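Local coordinates for 4-hydroxybenzoyl-CoA thioesterase (Staphylococcus aureus, PDB 6FDG), which probably hydrolyses acyl-CoA thioesters as a hot-dog-fold thioesterase, with DHNA-CoA of the vitamin K2 pathway as the likely substrate, at residues P127-H130 with E131-K135; P119-L122 with D123-F126; E14-K17 with M18-Y22. All coordinates share one frame; numbering follows the deposited sequence.

Interaction 1: P127-H130 with E131-K135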
loop_
_atom_site.group_PDB
_atom_site.type_symbol
_atom_site.label_atom_id
_atom_site.label_comp_id
_atom_site.label_asym_id
_atom_site.label_seq_id
_atom_site.Cartn_x
_atom_site.Cartn_y
_atom_site.Cartn_z
ATOM N N PRO A 127 -27.607 9.828 17.191
ATOM C CA PRO A 127 -29.041 9.742 16.802
ATOM C C PRO A 127 -29.287 10.435 15.439
ATOM O O PRO A 127 -30.230 9.923 14.796
ATOM C CB PRO A 127 -29.828 10.440 17.986
ATOM C CG PRO A 127 -28.713 11.069 18.798
ATOM C CD PRO A 127 -27.378 10.435 18.527
ATOM N N ASP A 128 -28.603 11.481 15.101
ATOM C CA ASP A 128 -28.792 12.180 13.847
ATOM C C ASP A 128 -28.380 11.243 12.674
ATOM O O ASP A 128 -29.084 11.267 11.590
ATOM C CB ASP A 128 -27.931 13.422 13.777
ATOM C CG ASP A 128 -26.437 13.266 14.342
ATOM O OD1 ASP A 128 -26.065 12.424 15.263
ATOM O OD2 ASP A 128 -25.605 14.092 13.859
ATOM N N TRP A 129 -27.269 10.506 12.797
ATOM C CA TRP A 129 -26.897 9.539 11.711
ATOM C C TRP A 129 -27.955 8.493 11.664
ATOM O O TRP A 129 -28.419 8.100 10.544
ATOM C CB TRP A 129 -25.542 8.898 12.040
ATOM C CG TRP A 129 -24.360 9.700 11.972
ATOM C CD1 TRP A 129 -24.051 10.847 12.659
ATOM C CD2 TRP A 129 -23.135 9.359 11.253
ATOM N NE1 TRP A 129 -22.753 11.222 12.422
ATOM C CE2 TRP A 129 -22.159 10.309 11.620
ATOM C CE3 TRP A 129 -22.804 8.327 10.387
ATOM C CZ2 TRP A 129 -20.903 10.300 11.104
ATOM C CZ3 TRP A 129 -21.447 8.338 9.904
ATOM C CH2 TRP A 129 -20.597 9.330 10.278
ATOM N N HIS A 130 -28.436 7.884 12.739
ATOM C CA HIS A 130 -29.506 6.935 12.724
ATOM C C HIS A 130 -30.778 7.382 12.042
ATOM O O HIS A 130 -31.399 6.635 11.285
ATOM C CB HIS A 130 -29.839 6.438 14.194
ATOM C CG HIS A 130 -31.012 5.585 14.257
ATOM N ND1 HIS A 130 -31.051 4.328 13.816
ATOM C CD2 HIS A 130 -32.272 5.859 14.746
ATOM C CE1 HIS A 130 -32.248 3.787 14.046
ATOM N NE2 HIS A 130 -33.007 4.723 14.607
ATOM N N GLU A 131 -31.137 8.640 12.323
ATOM C CA GLU A 131 -32.427 9.104 11.715
ATOM C C GLU A 131 -32.200 9.118 10.199
ATOM O O GLU A 131 -33.156 8.719 9.530
ATOM C CB GLU A 131 -32.737 10.494 12.275
ATOM C CG GLU A 131 -33.819 11.310 11.517
ATOM C CD GLU A 131 -33.947 12.755 12.057
ATOM O OE1 GLU A 131 -32.933 13.492 12.166
ATOM O OE2 GLU A 131 -35.078 13.165 12.396
ATOM N N ALA A 132 -31.055 9.618 9.743
ATOM C CA ALA A 132 -30.785 9.732 8.273
ATOM C C ALA A 132 -30.708 8.354 7.601
ATOM O O ALA A 132 -31.413 8.096 6.600
ATOM C CB ALA A 132 -29.614 10.537 8.013
ATOM N N TYR A 133 -30.002 7.409 8.293
ATOM C CA TYR A 133 -29.928 6.074 7.700
ATOM C C TYR A 133 -31.217 5.333 7.660
ATOM O O TYR A 133 -31.519 4.543 6.791
ATOM C CB TYR A 133 -28.773 5.234 8.425
ATOM C CG TYR A 133 -27.376 5.509 7.885
ATOM C CD1 TYR A 133 -26.739 6.677 8.024
ATOM C CD2 TYR A 133 -26.727 4.520 7.195
ATOM C CE1 TYR A 133 -25.466 6.920 7.520
ATOM C CE2 TYR A 133 -25.427 4.726 6.697
ATOM C CZ TYR A 133 -24.868 5.899 6.790
ATOM O OH TYR A 133 -23.578 6.166 6.283
ATOM N N SER A 134 -32.049 5.529 8.710
ATOM C CA SER A 134 -33.312 4.902 8.817
ATOM C C SER A 134 -34.277 5.510 7.731
ATOM O O SER A 134 -35.004 4.705 7.123
ATOM C CB SER A 134 -33.992 5.137 10.200
ATOM O OG SER A 134 -33.296 4.377 11.172
ATOM N N LYS A 135 -34.218 6.752 7.519
ATOM C CA LYS A 135 -35.023 7.401 6.453
ATOM C C LYS A 135 -34.626 6.844 5.085
ATOM O O LYS A 135 -35.466 6.442 4.311
ATOM C CB LYS A 135 -34.843 8.873 6.468
ATOM C CG LYS A 135 -35.476 9.689 5.315
ATOM C CD LYS A 135 -35.270 11.202 5.492
ATOM C CE LYS A 135 -35.935 12.031 4.385
ATOM N NZ LYS A 135 -37.361 11.586 4.173
HETATM O O HOH W 1 -30.568 13.355 10.549
#
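Ser134 sits one helical turn beyond His130, and its OG lies over one face of the imidazole, 3.1 Å from His130 CE1 and offset toward the rim of the ring. The same OG donates to His130 O over 3.0 Å from above the carbonyl plane. Ser134 N supplies the ordinary helical bond to that oxygen at 2.9 Å, from the opposite face, so two donors grip one acceptor. With CG of His130 anti to the backbone N (chi1 174°), the ring lies back along the carbonyl side, where the hydroxyl can reach its face. His130 ND1 is hydrogen-bonded to Tyr83 OH of strand 73-83.

Trp129 and Tyr133 run side by side and point the same way, meeting through CE3 of Trp129 and CE1 of Tyr133 at 4.2 Å. Trp129 O lies at the edge of the phenol ring and takes Tyr133 N at 2.8 Å. Both residues pack on helix 26-41, through Ile38, and Tyr133 OH bonds Tyr90. On the exposed side, a water donates to both Asp128 O (2.8 Å) and Glu131 OE1 (2.9 Å).

The start of helix 127-141 is thus amphipathic: aromatic rings face the fold and a water-bridged carboxylate faces solvent. Two donors hold the His130 carbonyl, while the Tyr83 bond to ND1, with Ser134 OG over one ring face, probably limits rotation of the imidazole.

Interaction 2: P119-L122 with D123-F126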
loop_
_atom_site.group_PDB
_atom_site.type_symbol
_atom_site.label_atom_id
_atom_site.label_comp_id
_atom_site.label_asym_id
_atom_site.label_seq_id
_atom_site.Cartn_x
_atom_site.Cartn_y
_atom_site.Cartn_z
ATOM N N PRO A 119 -18.676 -3.192 20.482
ATOM C CA PRO A 119 -19.654 -2.646 19.517
ATOM C C PRO A 119 -20.698 -1.801 20.161
ATOM O O PRO A 119 -21.096 -2.097 21.294
ATOM C CB PRO A 119 -20.288 -3.868 18.855
ATOM C CG PRO A 119 -19.907 -5.016 19.735
ATOM C CD PRO A 119 -18.652 -4.689 20.432
ATOM N N ILE A 120 -21.109 -0.765 19.493
ATOM C CA ILE A 120 -22.152 0.146 19.957
ATOM C C ILE A 120 -23.257 0.244 18.967
ATOM O O ILE A 120 -23.133 -0.088 17.762
ATOM C CB ILE A 120 -21.619 1.561 20.231
ATOM C CG1 ILE A 120 -20.852 2.245 19.036
ATOM C CG2 ILE A 120 -20.671 1.554 21.388
ATOM C CD1 ILE A 120 -21.710 3.188 18.302
ATOM N N ARG A 121 -24.378 0.762 19.402
ATOM C CA ARG A 121 -25.565 1.015 18.610
ATOM C C ARG A 121 -25.495 2.426 18.079
ATOM O O ARG A 121 -25.376 3.437 18.818
ATOM C CB ARG A 121 -26.874 0.896 19.434
ATOM C CG ARG A 121 -27.307 -0.486 19.708
ATOM C CD ARG A 121 -28.260 -0.580 20.815
ATOM N NE ARG A 121 -29.375 0.262 20.544
ATOM C CZ ARG A 121 -30.467 0.243 21.319
ATOM N NH1 ARG A 121 -30.517 -0.583 22.334
ATOM N NH2 ARG A 121 -31.477 1.022 21.029
ATOM N N LEU A 122 -25.699 2.641 16.752
ATOM C CA LEU A 122 -25.623 3.976 16.169
ATOM C C LEU A 122 -26.662 4.924 16.744
ATOM O O LEU A 122 -26.288 6.110 16.901
ATOM C CB LEU A 122 -25.760 3.942 14.588
ATOM C CG LEU A 122 -25.409 5.183 13.828
ATOM C CD1 LEU A 122 -23.955 5.492 13.889
ATOM C CD2 LEU A 122 -25.797 5.027 12.363
ATOM N N ASP A 123 -27.869 4.438 17.045
ATOM C CA ASP A 123 -28.924 5.333 17.560
ATOM C C ASP A 123 -28.521 5.905 18.961
ATOM O O ASP A 123 -28.966 7.042 19.269
ATOM C CB ASP A 123 -30.264 4.643 17.615
ATOM C CG ASP A 123 -30.317 3.434 18.477
ATOM O OD1 ASP A 123 -29.410 2.622 18.581
ATOM O OD2 ASP A 123 -31.440 3.160 19.019
ATOM N N ARG A 124 -27.728 5.187 19.716
ATOM C CA ARG A 124 -27.422 5.736 21.089
ATOM C C ARG A 124 -26.351 6.712 21.015
ATOM O O ARG A 124 -26.341 7.647 21.817
ATOM C CB ARG A 124 -26.911 4.597 21.879
ATOM C CG ARG A 124 -27.932 3.639 22.228
ATOM C CD ARG A 124 -27.359 2.702 23.275
ATOM N NE ARG A 124 -28.411 2.013 24.018
ATOM C CZ ARG A 124 -28.198 0.947 24.814
ATOM N NH1 ARG A 124 -29.204 0.457 25.492
ATOM N NH2 ARG A 124 -26.986 0.422 24.952
ATOM N N TYR A 125 -25.327 6.611 20.130
ATOM C CA TYR A 125 -24.227 7.494 20.105
ATOM C C TYR A 125 -24.341 8.657 19.093
ATOM O O TYR A 125 -23.788 9.720 19.167
ATOM C CB TYR A 125 -22.943 6.695 19.908
ATOM C CG TYR A 125 -22.584 5.866 21.126
ATOM C CD1 TYR A 125 -23.214 4.753 21.427
ATOM C CD2 TYR A 125 -21.593 6.326 21.959
ATOM C CE1 TYR A 125 -22.941 4.004 22.575
ATOM C CE2 TYR A 125 -21.293 5.560 23.085
ATOM C CZ TYR A 125 -22.033 4.456 23.371
ATOM O OH TYR A 125 -21.717 3.670 24.517
ATOM N N PHE A 126 -25.036 8.355 17.950
ATOM C CA PHE A 126 -25.239 9.281 16.878
ATOM C C PHE A 126 -26.639 9.324 16.383
ATOM O O PHE A 126 -26.993 8.799 15.263
ATOM C CB PHE A 126 -24.242 8.946 15.668
ATOM C CG PHE A 126 -22.864 8.893 16.063
ATOM C CD1 PHE A 126 -22.198 10.085 16.024
ATOM C CD2 PHE A 126 -22.257 7.787 16.544
ATOM C CE1 PHE A 126 -20.864 10.226 16.408
ATOM C CE2 PHE A 126 -20.900 7.895 16.960
ATOM C CZ PHE A 126 -20.224 9.109 16.928
HETATM O O HOH W 2 -24.763 0.554 22.358
#
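Arg121 bends back over the first turn of helix 122-125, and its side chain meets Asp123 and Arg124 along its whole length. CB starts 3.2 Å from Asp123 OD1, and CG and CD stay near the same oxygen. At chi3 (56°) the chain bends, and the guanidinium then presents its side to the carboxylate: NE bonds OD1 of Asp123 at 3.1 Å, and NH2 bonds OD2 of Asp123 at 2.9 Å. Both oxygens use their syn lone pairs, and the two planes are only 17° apart, the geometry of a side-on bidentate salt bridge. Arg121 NH1 lies over one face of the Arg124 guanidinium and Arg124 NE over a face of Arg121's, both offset toward the rim, with planes 16° apart. The carboxylate held by Arg121 probably eases this stacking of like charges.

Arg121 is also the N-cap residue of this short helix, which leads from the loop after strand 101-113 of the hot-dog sheet into helix 127-141. Arg121 O accepts Arg124 N at 3.1 Å and, weakly, Tyr125 N, and it lies at the edge of the Tyr125 ring. Ile120 CG1 lies over a face of that ring, and CG2 comes to 3.5 Å from Tyr125 CE1. On the buried side, Leu122 CD1 touches Phe126 CB at 3.9 Å, with Met48 of helix 45-50 packing against both residues. The helix finishes with Phe126 N bonded to Leu122 O at 2.8 Å.

Interaction 3: E14-K17 with M18-Y22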
loop_
_atom_site.group_PDB
_atom_site.type_symbol
_atom_site.label_atom_id
_atom_site.label_comp_id
_atom_site.label_asym_id
_atom_site.label_seq_id
_atom_site.Cartn_x
_atom_site.Cartn_y
_atom_site.Cartn_z
ATOM N N GLU A 14 -0.851 2.240 -7.973
ATOM C CA GLU A 14 -1.872 1.209 -7.770
ATOM C C GLU A 14 -1.814 0.073 -8.791
ATOM O O GLU A 14 -2.649 -0.864 -8.659
ATOM C CB GLU A 14 -3.219 1.889 -7.771
ATOM C CG GLU A 14 -3.498 2.712 -6.505
ATOM C CD GLU A 14 -4.683 3.624 -6.654
ATOM O OE1 GLU A 14 -5.068 4.143 -7.702
ATOM O OE2 GLU A 14 -5.339 3.912 -5.537
ATOM N N THR A 15 -0.850 0.131 -9.720
ATOM C CA THR A 15 -0.707 -0.953 -10.729
ATOM C C THR A 15 0.111 -2.082 -10.247
ATOM O O THR A 15 0.910 -1.915 -9.300
ATOM C CB THR A 15 -0.045 -0.438 -12.005
ATOM O OG1 THR A 15 1.279 -0.006 -11.764
ATOM C CG2 THR A 15 -0.887 0.618 -12.649
ATOM N N ASP A 16 -0.063 -3.237 -10.821
ATOM C CA ASP A 16 0.835 -4.332 -10.643
ATOM C C ASP A 16 1.531 -4.617 -11.974
ATOM O O ASP A 16 1.363 -3.940 -12.964
ATOM C CB ASP A 16 0.174 -5.468 -9.992
ATOM C CG ASP A 16 -0.841 -6.174 -10.832
ATOM O OD1 ASP A 16 -0.886 -5.922 -12.092
ATOM O OD2 ASP A 16 -1.695 -6.866 -10.252
ATOM N N LYS A 17 2.351 -5.686 -11.898
ATOM C CA LYS A 17 3.203 -5.986 -13.081
ATOM C C LYS A 17 2.298 -6.465 -14.286
ATOM O O LYS A 17 2.911 -6.338 -15.384
ATOM C CB LYS A 17 4.246 -6.977 -12.692
ATOM C CG LYS A 17 3.765 -8.345 -12.340
ATOM C CD LYS A 17 4.851 -9.450 -12.501
ATOM C CE LYS A 17 5.743 -9.182 -13.690
ATOM N NZ LYS A 17 6.508 -10.355 -14.209
ATOM N N MET A 18 1.064 -6.999 -14.079
ATOM C CA MET A 18 0.090 -7.155 -15.264
ATOM C C MET A 18 -0.341 -5.754 -15.960
ATOM O O MET A 18 -1.000 -5.735 -17.074
ATOM C CB MET A 18 -1.105 -8.122 -14.971
ATOM C CG MET A 18 -1.153 -9.241 -13.858
ATOM S SD MET A 18 -2.685 -10.373 -13.530
ATOM C CE MET A 18 -3.750 -9.412 -14.600
ATOM N N GLY A 19 -0.021 -4.545 -15.447
ATOM C CA GLY A 19 -0.471 -3.257 -15.887
ATOM C C GLY A 19 -1.895 -2.889 -15.557
ATOM O O GLY A 19 -2.465 -1.813 -15.934
ATOM N N VAL A 20 -2.475 -3.676 -14.646
ATOM C CA VAL A 20 -3.853 -3.459 -14.211
ATOM C C VAL A 20 -3.766 -2.939 -12.715
ATOM O O VAL A 20 -2.750 -3.074 -12.088
ATOM C CB VAL A 20 -4.703 -4.697 -14.274
ATOM C CG1 VAL A 20 -4.749 -5.313 -15.704
ATOM C CG2 VAL A 20 -4.352 -5.768 -13.327
ATOM N N ILE A 21 -4.864 -2.420 -12.282
ATOM C CA ILE A 21 -5.030 -2.056 -10.874
ATOM C C ILE A 21 -5.018 -3.329 -10.047
ATOM O O ILE A 21 -5.793 -4.208 -10.236
ATOM C CB ILE A 21 -6.264 -1.220 -10.611
ATOM C CG1 ILE A 21 -6.260 0.053 -11.491
ATOM C CG2 ILE A 21 -6.419 -0.914 -9.127
ATOM C CD1 ILE A 21 -5.185 0.894 -11.412
ATOM N N TYR A 22 -4.060 -3.396 -9.070
ATOM C CA TYR A 22 -3.915 -4.577 -8.199
ATOM C C TYR A 22 -5.212 -4.852 -7.494
ATOM O O TYR A 22 -5.825 -3.917 -6.926
ATOM C CB TYR A 22 -2.769 -4.334 -7.247
ATOM C CG TYR A 22 -2.549 -5.474 -6.268
ATOM C CD1 TYR A 22 -2.116 -6.717 -6.722
ATOM C CD2 TYR A 22 -2.823 -5.319 -4.881
ATOM C CE1 TYR A 22 -1.973 -7.819 -5.845
ATOM C CE2 TYR A 22 -2.596 -6.392 -4.005
ATOM C CZ TYR A 22 -2.256 -7.598 -4.542
ATOM O OH TYR A 22 -2.034 -8.664 -3.627
#
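Asp16 turns its carboxylate inward across the loop, where OD2 lies at the edge of the Tyr22 ring, 3.6 Å from CD1 of Tyr22. The carboxylate and ring planes stand 69° apart. Chi1 of 70° sets Asp16 CG between its own N and carbonyl carbon, which folds OD1 back over the turn to 3.0 Å from Met18 N and also near Val20 CG2.

The close-knit part is the backbone at the neck of the loop. Tyr22 N bonds Glu14 O at 2.9 Å and Asp16 N bonds Val20 O at 3.0 Å, framing a single bridge between Thr15 and Ile21. Thr15 CA adds a CA-H...O contact to Val20 O at 3.2 Å. Gly19 N bonds Asp16 O, and with Gly19 at a positive phi (74°) that suits glycine, this is a type I turn with a G1 bulge.

At the tip the side chains engage each other less: the CA-CB bonds of Lys17 and Met18 point away, though Met18 CB still touches Asp16 OD1, and both residues are partly exposed. Tyr12 of the second subunit packs on both, and Ile54 of the third on Met18. Tyr22 OH bonds Glu31 of the third subunit, while Glu14 is held within its chain by Arg11 N and Trp29 and by a salt bridge to Arg11 of the fourth. Main-chain bonds therefore fix the loop's shape, while its polar side chains and tip contribute to subunit contacts.

Along the chain, interaction 3 comes first, in the loop between strand 2-9 and helix 26-41; interaction 2 and then interaction 1 follow strand 101-113. The latter two adjoin, with centres 11 Å apart: helix 122-125 runs into helix 127-141, and His130 CG packs on Asp123 CB at 3.6 Å while Trp129 CB meets Leu122 CD2 at 3.9 Å. Interaction 3 lies on the opposite side of the chain's centre, about 39 Å from either by centres. Helix 26-41 is a shared neighbour of interactions 1 and 3. No other chain of the assembly touches interactions 1 and 2, whereas three neighbouring subunits meet interaction 3, so interactions 1 and 2 join parts of one chain, while interaction 3 lies among subunit contacts.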